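Local coordinates for protein Phenylalanine/tyrosine ammonia-lyase (Rhodosporidium toruloides, PDB 1Y2M) that catalyses the non-oxidative deamination of L-phenylalanine and L-tyrosine to trans-cinnamate and p-coumarate, with release of ammonium, at residues R172-S175 against L176-G179; E61-G64 against Y65-N68. One frame throughout, in Å; residues are numbered along the deposited sequence.

Interaction 1: residues R172-S175 against L176-G179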
loop_
_atom_site.group_PDB
_atom_site.type_symbol
_atom_site.label_atom_id
_atom_site.label_comp_id
_atom_site.label_asym_id
_atom_site.label_seq_id
_atom_site.Cartn_x
_atom_site.Cartn_y
_atom_site.Cartn_z
ATOM N N ARG B 172 11.230 26.397 15.641
ATOM C CA ARG B 172 10.268 27.504 15.607
ATOM C C ARG B 172 10.977 28.822 15.909
ATOM O O ARG B 172 10.781 29.805 15.190
ATOM C CB ARG B 172 9.133 27.296 16.615
ATOM C CG ARG B 172 8.200 28.481 16.734
ATOM C CD ARG B 172 8.083 29.174 15.353
ATOM N NE ARG B 172 6.883 28.812 14.756
ATOM C CZ ARG B 172 6.526 28.926 13.482
ATOM N NH1 ARG B 172 7.275 29.410 12.479
ATOM N NH2 ARG B 172 5.331 28.519 13.231
ATOM N N VAL B 173 11.819 28.855 16.938
ATOM C CA VAL B 173 12.557 30.066 17.261
ATOM C C VAL B 173 13.451 30.489 16.093
ATOM O O VAL B 173 13.473 31.658 15.694
ATOM C CB VAL B 173 13.392 29.935 18.558
ATOM C CG1 VAL B 173 14.299 31.119 18.758
ATOM C CG2 VAL B 173 12.453 29.757 19.770
ATOM N N ASN B 174 14.225 29.543 15.585
ATOM C CA ASN B 174 15.139 29.865 14.508
ATOM C C ASN B 174 14.386 30.478 13.353
ATOM O O ASN B 174 14.834 31.478 12.806
ATOM C CB ASN B 174 15.875 28.622 14.052
ATOM C CG ASN B 174 17.024 28.933 13.093
ATOM O OD1 ASN B 174 18.025 29.506 13.494
ATOM N ND2 ASN B 174 16.878 28.520 11.828
ATOM N N SER B 175 13.248 29.888 12.997
ATOM C CA SER B 175 12.474 30.334 11.815
ATOM C C SER B 175 11.877 31.737 11.979
ATOM O O SER B 175 11.579 32.439 10.983
ATOM C CB SER B 175 11.365 29.347 11.448
ATOM O OG SER B 175 10.354 29.314 12.437
ATOM N N LEU B 176 11.714 32.163 13.224
ATOM C CA LEU B 176 11.229 33.527 13.527
ATOM C C LEU B 176 12.325 34.582 13.727
ATOM O O LEU B 176 12.018 35.782 13.745
ATOM C CB LEU B 176 10.306 33.487 14.748
ATOM C CG LEU B 176 9.029 32.633 14.578
ATOM C CD1 LEU B 176 8.314 32.501 15.893
ATOM C CD2 LEU B 176 8.067 33.174 13.521
ATOM N N THR B 177 13.599 34.151 13.862
ATOM C CA THR B 177 14.694 35.089 14.025
ATOM C C THR B 177 15.035 35.744 12.697
ATOM O O THR B 177 15.820 36.684 12.651
ATOM C CB THR B 177 15.986 34.480 14.567
ATOM O OG1 THR B 177 16.525 33.574 13.604
ATOM C CG2 THR B 177 15.730 33.774 15.869
ATOM N N ARG B 178 14.454 35.214 11.624
ATOM C CA ARG B 178 14.797 35.637 10.267
ATOM C C ARG B 178 14.200 36.978 9.884
ATOM O O ARG B 178 14.590 37.557 8.872
ATOM C CB ARG B 178 14.438 34.510 9.265
ATOM C CG ARG B 178 15.249 33.221 9.449
ATOM C CD ARG B 178 14.644 31.978 8.793
ATOM N NE ARG B 178 14.356 32.151 7.372
ATOM C CZ ARG B 178 15.290 32.186 6.413
ATOM N NH1 ARG B 178 16.568 32.011 6.731
ATOM N NH2 ARG B 178 14.939 32.347 5.140
ATOM N N GLY B 179 13.267 37.500 10.691
ATOM C CA GLY B 179 12.765 38.858 10.506
ATOM C C GLY B 179 11.626 39.036 9.513
ATOM O O GLY B 179 11.327 40.158 9.081
#

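Interaction 2: residues E61-G64 against Y65-N68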
loop_
_atom_site.group_PDB
_atom_site.type_symbol
_atom_site.label_atom_id
_atom_site.label_comp_id
_atom_site.label_asym_id
_atom_site.label_seq_id
_atom_site.Cartn_x
_atom_site.Cartn_y
_atom_site.Cartn_z
ATOM N N GLU B 61 23.345 29.085 19.587
ATOM C CA GLU B 61 22.925 30.422 19.225
ATOM C C GLU B 61 22.188 30.425 17.894
ATOM O O GLU B 61 22.743 30.059 16.859
ATOM C CB GLU B 61 24.137 31.356 19.142
ATOM C CG GLU B 61 24.602 31.838 20.511
ATOM C CD GLU B 61 25.521 33.067 20.429
ATOM O OE1 GLU B 61 26.636 32.860 19.915
ATOM O OE2 GLU B 61 25.138 34.201 20.865
ATOM N N LEU B 62 20.921 30.788 17.930
ATOM C CA LEU B 62 20.059 30.755 16.750
ATOM C C LEU B 62 20.069 32.098 16.024
ATOM O O LEU B 62 19.809 33.149 16.620
ATOM C CB LEU B 62 18.628 30.428 17.163
ATOM C CG LEU B 62 18.471 29.083 17.835
ATOM C CD1 LEU B 62 17.026 28.860 18.259
ATOM C CD2 LEU B 62 18.996 27.963 16.936
ATOM N N ASP B 63 20.410 32.053 14.738
ATOM C CA ASP B 63 20.511 33.254 13.947
ATOM C C ASP B 63 19.653 33.244 12.691
ATOM O O ASP B 63 19.731 34.173 11.913
ATOM C CB ASP B 63 21.983 33.571 13.592
ATOM C CG ASP B 63 22.639 32.496 12.738
ATOM O OD1 ASP B 63 21.974 31.887 11.897
ATOM O OD2 ASP B 63 23.847 32.252 12.885
ATOM N N GLY B 64 18.819 32.219 12.517
ATOM C CA GLY B 64 17.934 32.129 11.355
ATOM C C GLY B 64 18.513 31.393 10.139
ATOM O O GLY B 64 17.781 31.069 9.208
ATOM N N TYR B 65 19.806 31.099 10.132
ATOM C CA TYR B 65 20.496 30.577 8.918
ATOM C C TYR B 65 21.501 29.432 9.164
ATOM O O TYR B 65 21.709 28.607 8.271
ATOM C CB TYR B 65 21.228 31.725 8.191
ATOM C CG TYR B 65 20.317 32.756 7.618
ATOM C CD1 TYR B 65 19.948 32.720 6.274
ATOM C CD2 TYR B 65 19.788 33.767 8.415
ATOM C CE1 TYR B 65 19.069 33.680 5.744
ATOM C CE2 TYR B 65 18.895 34.689 7.916
ATOM C CZ TYR B 65 18.527 34.640 6.587
ATOM O OH TYR B 65 17.634 35.559 6.138
ATOM N N SER B 66 22.141 29.414 10.347
ATOM C CA SER B 66 23.248 28.520 10.688
ATOM C C SER B 66 22.835 27.191 11.235
ATOM O O SER B 66 23.652 26.273 11.324
ATOM C CB SER B 66 24.158 29.177 11.771
ATOM O OG SER B 66 24.735 30.359 11.299
ATOM N N LEU B 67 21.592 27.099 11.708
ATOM C CA LEU B 67 21.160 25.928 12.442
ATOM C C LEU B 67 21.292 24.704 11.558
ATOM O O LEU B 67 20.798 24.706 10.429
ATOM C CB LEU B 67 19.708 26.089 12.846
ATOM C CG LEU B 67 19.023 24.957 13.573
ATOM C CD1 LEU B 67 19.731 24.715 14.878
ATOM C CD2 LEU B 67 17.526 25.175 13.802
ATOM N N ASN B 68 21.902 23.640 12.076
ATOM C CA ASN B 68 22.019 22.388 11.306
ATOM C C ASN B 68 21.358 21.239 12.033
ATOM O O ASN B 68 20.838 21.407 13.144
ATOM C CB ASN B 68 23.479 22.059 10.977
ATOM C CG ASN B 68 24.334 21.846 12.221
ATOM O OD1 ASN B 68 23.916 21.150 13.167
ATOM N ND2 ASN B 68 25.526 22.419 12.226
#

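Interaction 1: residues R172-S175 against L176-G179
Arg172 and Leu176, one helical turn apart, meet through aliphatic carbon: CD of Arg172 lies 3.4 Å from CD1 of Leu176. Bends at chi2 and chi3 carry the arginine chain forward along the helix, which brings its guanidinium round to Ser175, where Arg172 NH1 donates over 3.1 Å to Ser175 OG, which lies 22° out of the guanidinium plane. That hydroxyl in turn donates a hydrogen bond to the carbonyl O of Arg172, Ser175 OG to Arg172 O 2.8 Å, because chi1 of 68° sets OG between the backbone N and the carbonyl carbon, turned back toward the preceding turn. The same carbonyl also accepts an amide, Leu176 N to Arg172 O 3.2 Å, and both donors arrive from one face of its plane.

Two residues further on, Asn174 O carries two bonds from Thr177. The hydroxyl comes close to the carbonyl plane, Thr177 OG1 to Asn174 O 2.8 Å, whereas the amide, Thr177 N to Asn174 O 3.1 Å, stands 65° above that plane and misses the lone pairs. On the neighbouring side, CG2 of Thr177 and CG1 of Val173 approach at 4.2 Å.

Further out, Arg172 NH2 donates to the backbone O of Asn270, a residue that by similarity binds cinnamate, which is consistent with Arg172 lying in the second shell of the substrate site. Leu188 of helix 185-197 packs on Leu176 and Thr177. Arg178 bonds to Thr394 and, through NH2, to the backbone O of Thr319 in the second subunit.

The shift from an i-to-i+4 bond at Leu176 to an i-to-i+3 bond at Thr177, followed by a type I turn from Leu176 to Gly179 and the positive phi of Gly179, marks the C-terminal end of helix 162-176, where the chain leaves helical geometry at a glycine.

Interaction 2: residues E61-G64 against Y65-N68
The carboxylate of Asp63 turns both oxygens toward the chain just ahead of it, and the two do different work. Asp63 OD1 accepts two backbone amides: Tyr65 N at 2.9 Å, which comes nearly straight on to the C-O bond, and Ser66 N, also at 2.9 Å, which uses the syn lone pair. Both are fairly straight, with N-H...O angles near 150°. OD2 takes the hydroxyl of Ser66 on its own syn lone pair, Ser66 OG to Asp63 OD2 2.6 Å. A chi1 of 63° holds CG of Asp63 between its backbone N and carbonyl carbon, and from there the carboxylate can reach forward to the following amides.

The Tyr65 ring lies against the backbone beside it: the carbonyl O of Gly64 lies over one face, 3.4 Å from CG of Tyr65, while the carbonyl O of Asp63 sits at the ring's edge, in its plane. Gly64 suits this corner, since its phi is 91° and a CB would press on CD2 of Tyr65. Arg178 makes a cation-pi contact with the ring. Across the turn, Leu62 at the end of the strand and Leu67 run side by side, pointing the same way, and CD2 of Leu62 touches CD1 of Leu67 at 3.9 Å; both leucines also pack on Asn174 of helix 162-176.

Replacing Asp63 by an alanine is likely to leave the amides of Tyr65 and Ser66 and the Ser66 hydroxyl without their carboxylate acceptor, so that the turn is held less firmly.

The bond from Tyr65 N to OD1 makes an Asx turn, and Ser66 N and OG add two further donors. Such convergence would be expected to stabilise the charged form of Asp63 and is consistent with a well-defined path of the chain from strand 60-62 toward helix 69-77.

How the interactions relate
The touching residues of interaction 1 are all buried, whereas interaction 2 is partly buried, with Ser66 exposed and Asp63 and Tyr65 partly so. Their centres lie about 9 Å apart and they join directly: Asn174 OD1 is 3.0 Å from Gly64 N and Arg178 NH1 is 2.9 Å from Gly64 O, both probable hydrogen bonds, so both polar groups of one glycine are tied, to helix 162-176 through Asn174 and to the loop after it through Arg178. The chemistry follows position. Residues 172-179 satisfy helix-end carbonyls with amides and hydroxyls, while residues 61-68 gather amide and hydroxyl donors on an acidic side chain. Arg178 also reaches the second subunit, which touches neither segment of interaction 2.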